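Local coordinates for protein hexokinase (Schistosoma mansoni, PDB 1BDG) that transfers a phosphate from ATP to glucose and other hexoses, making hexose 6-phosphates in the first step of glycolysis, at residues Glu121-Phe126 and Leu187-Val192; Phe137-Thr142 and Glu176-Glu181. All blocks are in the same frame, centred on the assembly; numbering follows the deposited sequence.

Both contacts lie in the predicted small subdomain of hexokinase and fasten helices to one five-stranded mixed sheet, in which strands 137-143 and 189-195 are parallel neighbours. Contact 2 (137-142 with 176-181) is the buried one: leucines and a phenylalanine join the inner strand to helix 174-183. Contact 1 (121-126 with 187-192) is only partly buried and joins helix 112-129 to the start of the edge strand. It is all aliphatic, whereas contact 2 adds a CH-pi contact. Their centres are 8 Å apart, and Q179 NE2 links them with a probable 3.0 Å hydrogen bond to V189 O. In sequence, contact 2 is nested within the loop that contact 1 closes.

Contact 1 (Glu121-Phe126 and Leu187-Val192); sequences ETLADF and LNVKCV
L187 leads with one methyl: its CD1 lies 4.0 Å from A124 CB and 4.2 Å from A124 CA, so the branch rests against the side of helix 112-129. The first torsion places it there, since CG stands anti to the carbonyl carbon and beside the backbone N (chi1 -66°). L187 CD2 is nearly as near, 4.3 Å from A124 CB, so both methyls of the fork face the alanine. Alanine suits the place because its single methyl lets the leucine come close to the helix backbone; the two CA atoms, of A124 and L187, are 7.3 Å apart.

This closer-packed part lies at the partly exposed rim. The buried part is more widely spaced and is carried by L123, whose CD2 is shared between two partners, meeting L187 CD1 at 4.5 Å and V189 CG2 at the same 4.5 Å. Both L123 and V189 also pack on L139 of the neighbouring strand 137-143, so this end merges with the apolar layer between helix and sheet. A branched valine fits the first residue of the edge strand, where its side chain turns in toward the helix. Between L187 and V189, N188 centres an inverse gamma turn that leads into the strand. On another side of the helix, D125 forms a salt bridge with R99 and a hydrogen bond with Y101.

No hydrogen bond crosses between the two segments. The attraction between them is apolar, dispersion and the burial of methyl groups, which fixes no precise direction.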
ATOM      1  N   GLU A 121     -10.657 -10.247  20.499  1.00 23.17           N
ATOM      2  CA  GLU A 121      -9.900 -11.051  21.474  1.00 23.70           C
ATOM      3  C   GLU A 121      -8.665 -10.239  21.888  1.00 23.16           C
ATOM      4  O   GLU A 121      -8.459  -9.951  23.065  1.00 20.84           O
ATOM      5  CB  GLU A 121      -9.456 -12.375  20.814  1.00 25.72           C
ATOM      6  CG  GLU A 121      -8.980 -13.521  21.754  1.00 31.10           C
ATOM      7  CD  GLU A 121      -7.493 -13.450  22.189  1.00 33.81           C
ATOM      8  OE1 GLU A 121      -7.215 -12.771  23.215  1.00 33.07           O
ATOM      9  OE2 GLU A 121      -6.621 -14.108  21.538  1.00 31.60           O
ATOM     10  N   THR A 122      -7.921  -9.799  20.874  1.00 22.87           N
ATOM     11  CA  THR A 122      -6.702  -9.005  21.013  1.00 23.07           C
ATOM     12  C   THR A 122      -6.882  -7.650  21.713  1.00 24.10           C
ATOM     13  O   THR A 122      -6.254  -7.394  22.746  1.00 24.68           O
ATOM     14  CB  THR A 122      -6.068  -8.806  19.633  1.00 23.09           C
ATOM     15  OG1 THR A 122      -5.068  -9.812  19.410  1.00 23.33           O
ATOM     16  CG2 THR A 122      -5.468  -7.430  19.502  1.00 26.21           C
ATOM     17  N   LEU A 123      -7.706  -6.771  21.142  1.00 24.36           N
ATOM     18  CA  LEU A 123      -7.970  -5.450  21.737  1.00 23.32           C
ATOM     19  C   LEU A 123      -8.294  -5.551  23.232  1.00 23.12           C
ATOM     20  O   LEU A 123      -7.848  -4.715  24.027  1.00 21.23           O
ATOM     21  CB  LEU A 123      -9.142  -4.774  21.013  1.00 22.36           C
ATOM     22  CG  LEU A 123      -9.793  -3.544  21.651  1.00 21.89           C
ATOM     23  CD1 LEU A 123      -8.800  -2.393  21.706  1.00 22.95           C
ATOM     24  CD2 LEU A 123     -11.030  -3.153  20.860  1.00 20.99           C
ATOM     25  N   ALA A 124      -9.049  -6.585  23.604  1.00 21.68           N
ATOM     26  CA  ALA A 124      -9.439  -6.788  24.997  1.00 22.63           C
ATOM     27  C   ALA A 124      -8.210  -6.896  25.890  1.00 22.43           C
ATOM     28  O   ALA A 124      -8.129  -6.233  26.943  1.00 20.61           O
ATOM     29  CB  ALA A 124     -10.296  -8.033  25.135  1.00 23.64           C
ATOM     30  N   ASP A 125      -7.247  -7.709  25.448  1.00 21.82           N
ATOM     31  CA  ASP A 125      -5.997  -7.915  26.188  1.00 21.89           C
ATOM     32  C   ASP A 125      -5.394  -6.544  26.509  1.00 20.63           C
ATOM     33  O   ASP A 125      -5.173  -6.205  27.662  1.00 19.49           O
ATOM     34  CB  ASP A 125      -5.032  -8.749  25.340  1.00 21.81           C
ATOM     35  CG  ASP A 125      -3.802  -9.192  26.106  1.00 23.34           C
ATOM     36  OD1 ASP A 125      -3.911 -10.127  26.941  1.00 22.47           O
ATOM     37  OD2 ASP A 125      -2.724  -8.602  25.863  1.00 25.87           O
ATOM     38  N   PHE A 126      -5.245  -5.729  25.476  1.00 22.74           N
ATOM     39  CA  PHE A 126      -4.704  -4.372  25.568  1.00 23.03           C
ATOM     40  C   PHE A 126      -5.460  -3.578  26.631  1.00 24.53           C
ATOM     41  O   PHE A 126      -4.853  -2.993  27.531  1.00 26.20           O
ATOM     42  CB  PHE A 126      -4.843  -3.708  24.191  1.00 21.67           C
ATOM     43  CG  PHE A 126      -4.261  -2.335  24.095  1.00 18.99           C
ATOM     44  CD1 PHE A 126      -2.897  -2.155  23.997  1.00 19.32           C
ATOM     45  CD2 PHE A 126      -5.090  -1.216  24.055  1.00 20.18           C
ATOM     46  CE1 PHE A 126      -2.358  -0.876  23.860  1.00 20.39           C
ATOM     47  CE2 PHE A 126      -4.568   0.057  23.921  1.00 18.82           C
ATOM     48  CZ  PHE A 126      -3.194   0.232  23.821  1.00 19.13           C
ATOM     49  N   LEU A 187     -17.052  -5.455  25.520  1.00 28.92           N
ATOM     50  CA  LEU A 187     -16.248  -4.246  25.466  1.00 27.28           C
ATOM     51  C   LEU A 187     -17.163  -3.066  25.122  1.00 26.11           C
ATOM     52  O   LEU A 187     -17.968  -3.141  24.199  1.00 27.17           O
ATOM     53  CB  LEU A 187     -15.133  -4.425  24.439  1.00 26.24           C
ATOM     54  CG  LEU A 187     -14.107  -5.504  24.817  1.00 24.35           C
ATOM     55  CD1 LEU A 187     -13.247  -5.886  23.611  1.00 22.55           C
ATOM     56  CD2 LEU A 187     -13.245  -4.983  25.937  1.00 21.14           C
ATOM     57  N   ASN A 188     -17.084  -1.994  25.893  1.00 24.60           N
ATOM     58  CA  ASN A 188     -17.925  -0.837  25.631  1.00 25.42           C
ATOM     59  C   ASN A 188     -17.378   0.036  24.491  1.00 26.48           C
ATOM     60  O   ASN A 188     -16.870   1.146  24.734  1.00 28.58           O
ATOM     61  CB  ASN A 188     -18.096  -0.013  26.924  1.00 26.08           C
ATOM     62  N   VAL A 189     -17.479  -0.443  23.252  1.00 28.10           N
ATOM     63  CA  VAL A 189     -16.992   0.341  22.107  1.00 29.48           C
ATOM     64  C   VAL A 189     -18.150   0.998  21.377  1.00 30.02           C
ATOM     65  O   VAL A 189     -18.750   0.400  20.465  1.00 30.99           O
ATOM     66  CB  VAL A 189     -16.162  -0.514  21.113  1.00 30.51           C
ATOM     67  CG1 VAL A 189     -15.806   0.330  19.853  1.00 30.35           C
ATOM     68  CG2 VAL A 189     -14.869  -1.034  21.815  1.00 29.11           C
ATOM     69  N   LYS A 190     -18.436   2.236  21.776  1.00 29.23           N
ATOM     70  CA  LYS A 190     -19.543   3.036  21.251  1.00 27.63           C
ATOM     71  C   LYS A 190     -19.688   3.197  19.737  1.00 26.08           C
ATOM     72  O   LYS A 190     -20.726   2.883  19.173  1.00 24.47           O
ATOM     73  CB  LYS A 190     -19.547   4.427  21.933  1.00 28.18           C
ATOM     74  N   CYS A 191     -18.684   3.787  19.111  1.00 25.30           N
ATOM     75  CA  CYS A 191     -18.709   4.044  17.673  1.00 26.30           C
ATOM     76  C   CYS A 191     -17.528   3.366  16.984  1.00 24.95           C
ATOM     77  O   CYS A 191     -16.653   2.771  17.635  1.00 27.08           O
ATOM     78  CB  CYS A 191     -18.655   5.563  17.422  1.00 27.33           C
ATOM     79  SG  CYS A 191     -18.581   6.167  15.668  1.00 30.70           S
ATOM     80  N   VAL A 192     -17.549   3.392  15.661  1.00 22.80           N
ATOM     81  CA  VAL A 192     -16.502   2.813  14.847  1.00 19.65           C
ATOM     82  C   VAL A 192     -16.589   3.589  13.550  1.00 20.57           C
ATOM     83  O   VAL A 192     -17.665   3.709  12.954  1.00 22.16           O
ATOM     84  CB  VAL A 192     -16.727   1.310  14.566  1.00 17.24           C
ATOM     85  CG1 VAL A 192     -15.759   0.819  13.518  1.00 15.16           C
ATOM     86  CG2 VAL A 192     -16.524   0.504  15.835  1.00 17.33           C
TER

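Contact 2 (Phe137-Thr142 and Glu176-Glu181)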
ATOM      1  N   PHE A 137     -15.386   3.906  24.867  1.00 22.85           N
ATOM      2  CA  PHE A 137     -14.550   4.543  23.844  1.00 22.61           C
ATOM      3  C   PHE A 137     -15.229   4.782  22.481  1.00 22.73           C
ATOM      4  O   PHE A 137     -16.419   4.516  22.291  1.00 22.83           O
ATOM      5  CB  PHE A 137     -13.324   3.665  23.584  1.00 23.51           C
ATOM      6  CG  PHE A 137     -12.341   3.578  24.727  1.00 23.38           C
ATOM      7  CD1 PHE A 137     -11.433   4.612  24.969  1.00 24.07           C
ATOM      8  CD2 PHE A 137     -12.223   2.402  25.468  1.00 23.94           C
ATOM      9  CE1 PHE A 137     -10.420   4.474  25.918  1.00 23.91           C
ATOM     10  CE2 PHE A 137     -11.206   2.253  26.425  1.00 25.08           C
ATOM     11  CZ  PHE A 137     -10.306   3.289  26.648  1.00 24.22           C
ATOM     12  N   ASP A 138     -14.440   5.262  21.526  1.00 21.69           N
ATOM     13  CA  ASP A 138     -14.883   5.495  20.146  1.00 21.38           C
ATOM     14  C   ASP A 138     -13.699   5.014  19.336  1.00 21.30           C
ATOM     15  O   ASP A 138     -12.633   5.625  19.381  1.00 22.16           O
ATOM     16  CB  ASP A 138     -15.120   6.983  19.851  1.00 21.38           C
ATOM     17  CG  ASP A 138     -16.565   7.407  20.061  1.00 21.00           C
ATOM     18  OD1 ASP A 138     -17.430   6.530  20.313  1.00 19.65           O
ATOM     19  OD2 ASP A 138     -16.821   8.628  19.982  1.00 18.73           O
ATOM     20  N   LEU A 139     -13.882   3.926  18.605  1.00 20.28           N
ATOM     21  CA  LEU A 139     -12.796   3.345  17.844  1.00 18.53           C
ATOM     22  C   LEU A 139     -12.725   3.801  16.392  1.00 19.53           C
ATOM     23  O   LEU A 139     -13.745   3.987  15.742  1.00 21.73           O
ATOM     24  CB  LEU A 139     -12.884   1.818  17.962  1.00 16.80           C
ATOM     25  CG  LEU A 139     -11.983   0.800  17.270  1.00 16.32           C
ATOM     26  CD1 LEU A 139     -11.931  -0.454  18.125  1.00 18.67           C
ATOM     27  CD2 LEU A 139     -12.501   0.448  15.885  1.00 18.01           C
ATOM     28  N   GLY A 140     -11.513   4.099  15.936  1.00 19.49           N
ATOM     29  CA  GLY A 140     -11.293   4.487  14.562  1.00 19.38           C
ATOM     30  C   GLY A 140     -10.695   3.246  13.926  1.00 19.86           C
ATOM     31  O   GLY A 140      -9.620   2.807  14.330  1.00 21.03           O
ATOM     32  N   PHE A 141     -11.397   2.652  12.966  1.00 19.56           N
ATOM     33  CA  PHE A 141     -10.943   1.441  12.294  1.00 17.26           C
ATOM     34  C   PHE A 141     -10.256   1.717  10.949  1.00 19.22           C
ATOM     35  O   PHE A 141     -10.905   2.096   9.973  1.00 20.45           O
ATOM     36  CB  PHE A 141     -12.141   0.507  12.099  1.00 12.57           C
ATOM     37  CG  PHE A 141     -11.787  -0.919  11.756  1.00 11.74           C
ATOM     38  CD1 PHE A 141     -10.536  -1.455  12.055  1.00  8.50           C
ATOM     39  CD2 PHE A 141     -12.738  -1.745  11.155  1.00  8.51           C
ATOM     40  CE1 PHE A 141     -10.252  -2.791  11.757  1.00  7.81           C
ATOM     41  CE2 PHE A 141     -12.460  -3.069  10.858  1.00  3.92           C
ATOM     42  CZ  PHE A 141     -11.224  -3.593  11.156  1.00  8.49           C
ATOM     43  N   THR A 142      -8.933   1.579  10.913  1.00 20.51           N
ATOM     44  CA  THR A 142      -8.180   1.759   9.677  1.00 19.11           C
ATOM     45  C   THR A 142      -8.221   0.412   8.990  1.00 19.75           C
ATOM     46  O   THR A 142      -7.445  -0.480   9.336  1.00 20.49           O
ATOM     47  CB  THR A 142      -6.727   2.109   9.972  1.00 19.08           C
ATOM     48  OG1 THR A 142      -6.665   3.442  10.478  1.00 21.86           O
ATOM     49  CG2 THR A 142      -5.872   1.995   8.734  1.00 19.61           C
ATOM     50  N   GLU A 176     -19.954  -3.366  11.275  1.00 23.49           N
ATOM     51  CA  GLU A 176     -20.906  -4.120  12.070  1.00 24.90           C
ATOM     52  C   GLU A 176     -20.279  -5.438  12.481  1.00 24.43           C
ATOM     53  O   GLU A 176     -20.483  -5.913  13.598  1.00 24.60           O
ATOM     54  CB  GLU A 176     -22.219  -4.336  11.311  1.00 27.21           C
ATOM     55  CG  GLU A 176     -23.334  -4.887  12.190  1.00 33.27           C
ATOM     56  CD  GLU A 176     -24.714  -4.808  11.528  1.00 38.20           C
ATOM     57  OE1 GLU A 176     -24.775  -4.758  10.264  1.00 38.98           O
ATOM     58  OE2 GLU A 176     -25.734  -4.789  12.288  1.00 38.77           O
ATOM     59  N   LEU A 177     -19.475  -6.009  11.597  1.00 24.11           N
ATOM     60  CA  LEU A 177     -18.807  -7.259  11.927  1.00 23.43           C
ATOM     61  C   LEU A 177     -17.998  -7.011  13.203  1.00 22.95           C
ATOM     62  O   LEU A 177     -18.259  -7.638  14.227  1.00 21.50           O
ATOM     63  CB  LEU A 177     -17.909  -7.732  10.774  1.00 22.31           C
ATOM     64  CG  LEU A 177     -18.594  -8.429   9.595  1.00 21.14           C
ATOM     65  CD1 LEU A 177     -17.574  -8.885   8.573  1.00 20.06           C
ATOM     66  CD2 LEU A 177     -19.360  -9.626  10.098  1.00 20.54           C
ATOM     67  N   LEU A 178     -17.110  -6.020  13.180  1.00 22.46           N
ATOM     68  CA  LEU A 178     -16.297  -5.723  14.352  1.00 20.99           C
ATOM     69  C   LEU A 178     -17.165  -5.404  15.555  1.00 20.70           C
ATOM     70  O   LEU A 178     -16.975  -5.962  16.632  1.00 21.04           O
ATOM     71  CB  LEU A 178     -15.346  -4.553  14.091  1.00 20.06           C
ATOM     72  CG  LEU A 178     -14.355  -4.353  15.246  1.00 19.70           C
ATOM     73  CD1 LEU A 178     -13.389  -5.535  15.316  1.00 16.21           C
ATOM     74  CD2 LEU A 178     -13.607  -3.061  15.066  1.00 20.02           C
ATOM     75  N   GLN A 179     -18.131  -4.515  15.366  1.00 20.84           N
ATOM     76  CA  GLN A 179     -19.037  -4.131  16.444  1.00 21.68           C
ATOM     77  C   GLN A 179     -19.739  -5.345  17.109  1.00 21.02           C
ATOM     78  O   GLN A 179     -20.025  -5.313  18.299  1.00 21.33           O
ATOM     79  CB  GLN A 179     -20.066  -3.146  15.914  1.00 22.04           C
ATOM     80  CG  GLN A 179     -20.925  -2.536  16.983  1.00 23.69           C
ATOM     81  CD  GLN A 179     -20.140  -1.624  17.886  1.00 25.49           C
ATOM     82  OE1 GLN A 179     -19.665  -0.567  17.459  1.00 24.68           O
ATOM     83  NE2 GLN A 179     -20.002  -2.018  19.152  1.00 26.43           N
ATOM     84  N   THR A 180     -20.004  -6.406  16.347  1.00 21.11           N
ATOM     85  CA  THR A 180     -20.650  -7.600  16.878  1.00 20.16           C
ATOM     86  C   THR A 180     -19.679  -8.311  17.809  1.00 22.17           C
ATOM     87  O   THR A 180     -19.968  -8.499  19.006  1.00 23.13           O
ATOM     88  CB  THR A 180     -20.989  -8.576  15.767  1.00 20.87           C
ATOM     89  OG1 THR A 180     -21.712  -7.897  14.735  1.00 21.47           O
ATOM     90  CG2 THR A 180     -21.787  -9.746  16.304  1.00 18.44           C
ATOM     91  N   GLU A 181     -18.520  -8.694  17.265  1.00 21.98           N
ATOM     92  CA  GLU A 181     -17.492  -9.387  18.036  1.00 21.33           C
ATOM     93  C   GLU A 181     -17.072  -8.573  19.270  1.00 21.28           C
ATOM     94  O   GLU A 181     -16.870  -9.143  20.345  1.00 24.79           O
ATOM     95  CB  GLU A 181     -16.294  -9.711  17.156  1.00 19.34           C
ATOM     96  CG  GLU A 181     -16.655 -10.473  15.872  1.00 24.56           C
ATOM     97  CD  GLU A 181     -17.248 -11.891  16.084  1.00 27.52           C
ATOM     98  OE1 GLU A 181     -16.777 -12.666  16.959  1.00 27.42           O
ATOM     99  OE2 GLU A 181     -18.176 -12.257  15.329  1.00 28.24           O
TER
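L178 lays its CD2 methyl over a face of the F141 ring, 4.3 Å from the centroid and 11° off the ring normal, a CH-pi contact nearly centred on the ring. The same methyl meets L139 CD2 at 3.8 Å, the two leucines reaching toward each other tip to tip. In both, CG is anti to the backbone N (chi1 -172° in L178, 177° in L139), which projects the side chains across the gap between backbones; in L178 the second torsion then turns the fork. That gap is wide, with CA atoms of F141 and L178 9.2 Å apart, and long apolar side chains can span it.

L139 and F141 alternate with G140 along the strand and so share the face turned to helix 174-183. This helix lies in the connection between parallel strands 137-143 and 189-195, a beta-alpha-beta crossover, and L178 packs it on the first strand. L178 also touches F116 and I119 of helix 112-129. On the helix's outer side, T180 OG1 bonds to E176 O at 2.6 Å, reaching it from the opposite face of the carbonyl to T180 N; a threonine there can pay for its hydroxyl locally.

The side chain of F141 is about 4 Å from that of L75, predicted to bind ATP, and about 12 Å from the bound glucose. With all three touching residues buried and no polar bond between the segments, the contact depends on hydrophobic burial and the ring's polarisable face.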